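Local coordinates for putative isochorismatase (Streptomyces avermitilis, PDB 3KL2), which is probably a hydrolase of the isochorismatase-like family, though its substrate and biological role have not been established, at residues 95-100 with 132-137. Numbering follows the deposited sequence.
Sequences GILKGV and RGLDTF
I96 and L97, on the segment of helix 96-103, meet the loop R132-L134 that runs toward the short helix 136-139, with the CA atoms of L97 and G133 7.5 Å apart. Both segments belong to the isochorismatase domain, an alpha/beta fold built on a six-stranded parallel sheet, and they touch through the methyls of I96, L97 and L134 and through the backbone carbonyl of R132. I96 presents its short branch: CG2 sits 3.8 Å from L134 CD2 and nearly as close to CD1, so this methyl is set against the fork of the leucine. With CG1 anti to the backbone N (chi1 -168°), the longer arm of I96 leads away from the loop, and the residue packs on M204 of the second subunit. L97 reaches the loop with both of its methyls, CD2 approaching R132 O to 3.8 Å, while the same CD2 stands 4.3 Å from L134 CD1. L134 is therefore shared between I96 and L97, and it also packs on Y173 of the second subunit, whose OH is hydrogen-bonded to L97 N; the contact thus lies where the second and third subunits meet this chain, F144 of the third packing on L97. The guanidinium of R132 turns away, pairing with E88 and with E129 of the third subunit. Beyond L134, D135 serves as N-cap of helix 136-139: its OD1 accepts from F137 N at 2.9 Å, the donor lying well above the carboxylate plane.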
ATOM      1  N   GLY A  95      -0.364 -13.261 -18.017  1.00 17.93           N
ATOM      2  CA  GLY A  95       0.150 -13.913 -16.830  1.00 17.70           C
ATOM      3  C   GLY A  95      -0.881 -14.858 -16.296  1.00 18.29           C
ATOM      4  O   GLY A  95      -1.789 -15.238 -16.998  1.00 18.05           O
ATOM      5  N   ILE A  96      -0.750 -15.211 -15.035  1.00 19.62           N
ATOM      6  CA  ILE A  96      -1.549 -16.262 -14.425  1.00 21.34           C
ATOM      7  C   ILE A  96      -3.059 -15.962 -14.350  1.00 22.45           C
ATOM      8  O   ILE A  96      -3.848 -16.888 -14.284  1.00 23.45           O
ATOM      9  CB  ILE A  96      -0.996 -16.587 -13.020  1.00 21.46           C
ATOM     10  CG1 ILE A  96      -1.594 -17.874 -12.426  1.00 23.67           C
ATOM     11  CG2 ILE A  96      -1.242 -15.415 -12.097  1.00 22.16           C
ATOM     12  CD1 ILE A  96      -1.299 -19.157 -13.200  1.00 26.12           C
ATOM     13  N   LEU A  97      -3.470 -14.694 -14.372  1.00 23.21           N
ATOM     14  CA  LEU A  97      -4.901 -14.375 -14.280  1.00 23.35           C
ATOM     15  C   LEU A  97      -5.606 -14.613 -15.601  1.00 22.98           C
ATOM     16  O   LEU A  97      -6.817 -14.761 -15.631  1.00 21.99           O
ATOM     17  CB  LEU A  97      -5.165 -12.935 -13.810  1.00 23.58           C
ATOM     18  CG  LEU A  97      -5.022 -12.580 -12.323  1.00 23.56           C
ATOM     19  CD1 LEU A  97      -5.305 -11.094 -12.143  1.00 23.46           C
ATOM     20  CD2 LEU A  97      -5.917 -13.447 -11.370  1.00 25.13           C
ATOM     21  N   LYS A  98      -4.848 -14.648 -16.686  1.00 22.92           N
ATOM     22  CA  LYS A  98      -5.402 -14.965 -17.995  1.00 22.73           C
ATOM     23  C   LYS A  98      -6.000 -16.383 -17.999  1.00 23.24           C
ATOM     24  O   LYS A  98      -7.004 -16.646 -18.670  1.00 22.75           O
ATOM     25  CB  LYS A  98      -4.317 -14.878 -19.059  1.00 23.18           C
ATOM     26  CG  LYS A  98      -4.797 -15.047 -20.532  1.00 23.25           C
ATOM     27  CD  LYS A  98      -3.647 -15.586 -21.390  1.00 24.99           C
ATOM     28  CE  LYS A  98      -3.880 -15.490 -22.907  1.00 26.65           C
ATOM     29  NZ  LYS A  98      -5.337 -15.602 -23.269  1.00 26.82           N
ATOM     30  N   GLY A  99      -5.376 -17.290 -17.249  1.00 23.17           N
ATOM     31  CA  GLY A  99      -5.876 -18.646 -17.123  1.00 23.32           C
ATOM     32  C   GLY A  99      -7.181 -18.735 -16.352  1.00 23.28           C
ATOM     33  O   GLY A  99      -8.071 -19.529 -16.712  1.00 23.36           O
ATOM     34  N   VAL A 100      -7.285 -17.932 -15.289  1.00 22.40           N
ATOM     35  CA  VAL A 100      -8.494 -17.820 -14.495  1.00 21.10           C
ATOM     36  C   VAL A 100      -9.634 -17.376 -15.395  1.00 20.93           C
ATOM     37  O   VAL A 100     -10.707 -17.990 -15.406  1.00 19.99           O
ATOM     38  CB  VAL A 100      -8.302 -16.809 -13.344  1.00 21.62           C
ATOM     39  CG1 VAL A 100      -9.644 -16.351 -12.763  1.00 20.02           C
ATOM     40  CG2 VAL A 100      -7.382 -17.407 -12.275  1.00 22.22           C
ATOM     41  N   ARG A 132      -8.885 -10.279  -5.659  1.00 18.29           N
ATOM     42  CA  ARG A 132      -8.972 -10.382  -7.103  1.00 19.74           C
ATOM     43  C   ARG A 132      -7.652 -10.732  -7.791  1.00 20.23           C
ATOM     44  O   ARG A 132      -7.647 -11.071  -8.953  1.00 19.66           O
ATOM     45  CB  ARG A 132      -9.449  -9.071  -7.669  1.00 19.52           C
ATOM     46  CG  ARG A 132     -10.887  -8.775  -7.373  1.00 21.17           C
ATOM     47  CD  ARG A 132     -11.786  -9.690  -8.086  1.00 22.74           C
ATOM     48  NE  ARG A 132     -13.157  -9.252  -8.017  1.00 23.13           N
ATOM     49  CZ  ARG A 132     -13.946  -9.375  -6.950  1.00 21.35           C
ATOM     50  NH1 ARG A 132     -13.509  -9.943  -5.815  1.00 20.84           N
ATOM     51  NH2 ARG A 132     -15.199  -8.941  -7.040  1.00 20.07           N
ATOM     52  N   GLY A 133      -6.539 -10.630  -7.062  1.00 21.40           N
ATOM     53  CA  GLY A 133      -5.243 -10.943  -7.598  1.00 20.78           C
ATOM     54  C   GLY A 133      -4.707 -12.056  -6.775  1.00 20.45           C
ATOM     55  O   GLY A 133      -5.460 -12.824  -6.194  1.00 20.09           O
ATOM     56  N   LEU A 134      -3.385 -12.147  -6.728  1.00 20.70           N
ATOM     57  CA  LEU A 134      -2.715 -13.274  -6.110  1.00 19.77           C
ATOM     58  C   LEU A 134      -2.263 -12.969  -4.716  1.00 20.62           C
ATOM     59  O   LEU A 134      -2.389 -13.800  -3.778  1.00 21.76           O
ATOM     60  CB  LEU A 134      -1.517 -13.677  -6.970  1.00 20.00           C
ATOM     61  CG  LEU A 134      -1.782 -14.053  -8.454  1.00 19.02           C
ATOM     62  CD1 LEU A 134      -3.023 -14.989  -8.626  1.00 16.61           C
ATOM     63  CD2 LEU A 134      -1.887 -12.840  -9.317  1.00 16.33           C
ATOM     64  N   ASP A 135      -1.662 -11.805  -4.550  1.00 20.38           N
ATOM     65  CA  ASP A 135      -1.236 -11.397  -3.216  1.00 20.43           C
ATOM     66  C   ASP A 135      -2.476 -11.084  -2.376  1.00 19.83           C
ATOM     67  O   ASP A 135      -3.270 -10.277  -2.756  1.00 19.48           O
ATOM     68  CB  ASP A 135      -0.344 -10.164  -3.357  1.00 20.74           C
ATOM     69  CG  ASP A 135       0.193  -9.689  -2.032  1.00 22.06           C
ATOM     70  OD1 ASP A 135      -0.165 -10.268  -0.969  1.00 20.54           O
ATOM     71  OD2 ASP A 135       0.969  -8.705  -2.055  1.00 26.57           O
ATOM     72  N   THR A 136      -2.667 -11.737  -1.247  1.00 19.75           N
ATOM     73  CA  THR A 136      -3.825 -11.460  -0.422  1.00 19.27           C
ATOM     74  C   THR A 136      -3.787  -9.980   0.109  1.00 20.05           C
ATOM     75  O   THR A 136      -4.831  -9.326   0.272  1.00 21.06           O
ATOM     76  CB  THR A 136      -3.924 -12.517   0.767  1.00 19.78           C
ATOM     77  OG1 THR A 136      -3.820 -13.846   0.242  1.00 21.01           O
ATOM     78  CG2 THR A 136      -5.254 -12.427   1.515  1.00 17.42           C
ATOM     79  N   PHE A 137      -2.604  -9.418   0.368  1.00 19.12           N
ATOM     80  CA  PHE A 137      -2.531  -8.022   0.821  1.00 17.62           C
ATOM     81  C   PHE A 137      -2.870  -6.991  -0.246  1.00 18.04           C
ATOM     82  O   PHE A 137      -3.165  -5.866   0.100  1.00 19.53           O
ATOM     83  CB  PHE A 137      -1.153  -7.726   1.399  1.00 16.96           C
ATOM     84  CG  PHE A 137      -0.879  -8.412   2.736  1.00 15.28           C
ATOM     85  CD1 PHE A 137      -1.243  -7.803   3.918  1.00 11.52           C
ATOM     86  CD2 PHE A 137      -0.284  -9.657   2.789  1.00 11.75           C
ATOM     87  CE1 PHE A 137      -0.994  -8.407   5.166  1.00 13.64           C
ATOM     88  CE2 PHE A 137      -0.009 -10.289   4.038  1.00 13.43           C
ATOM     89  CZ  PHE A 137      -0.375  -9.661   5.225  1.00 13.07           C
TER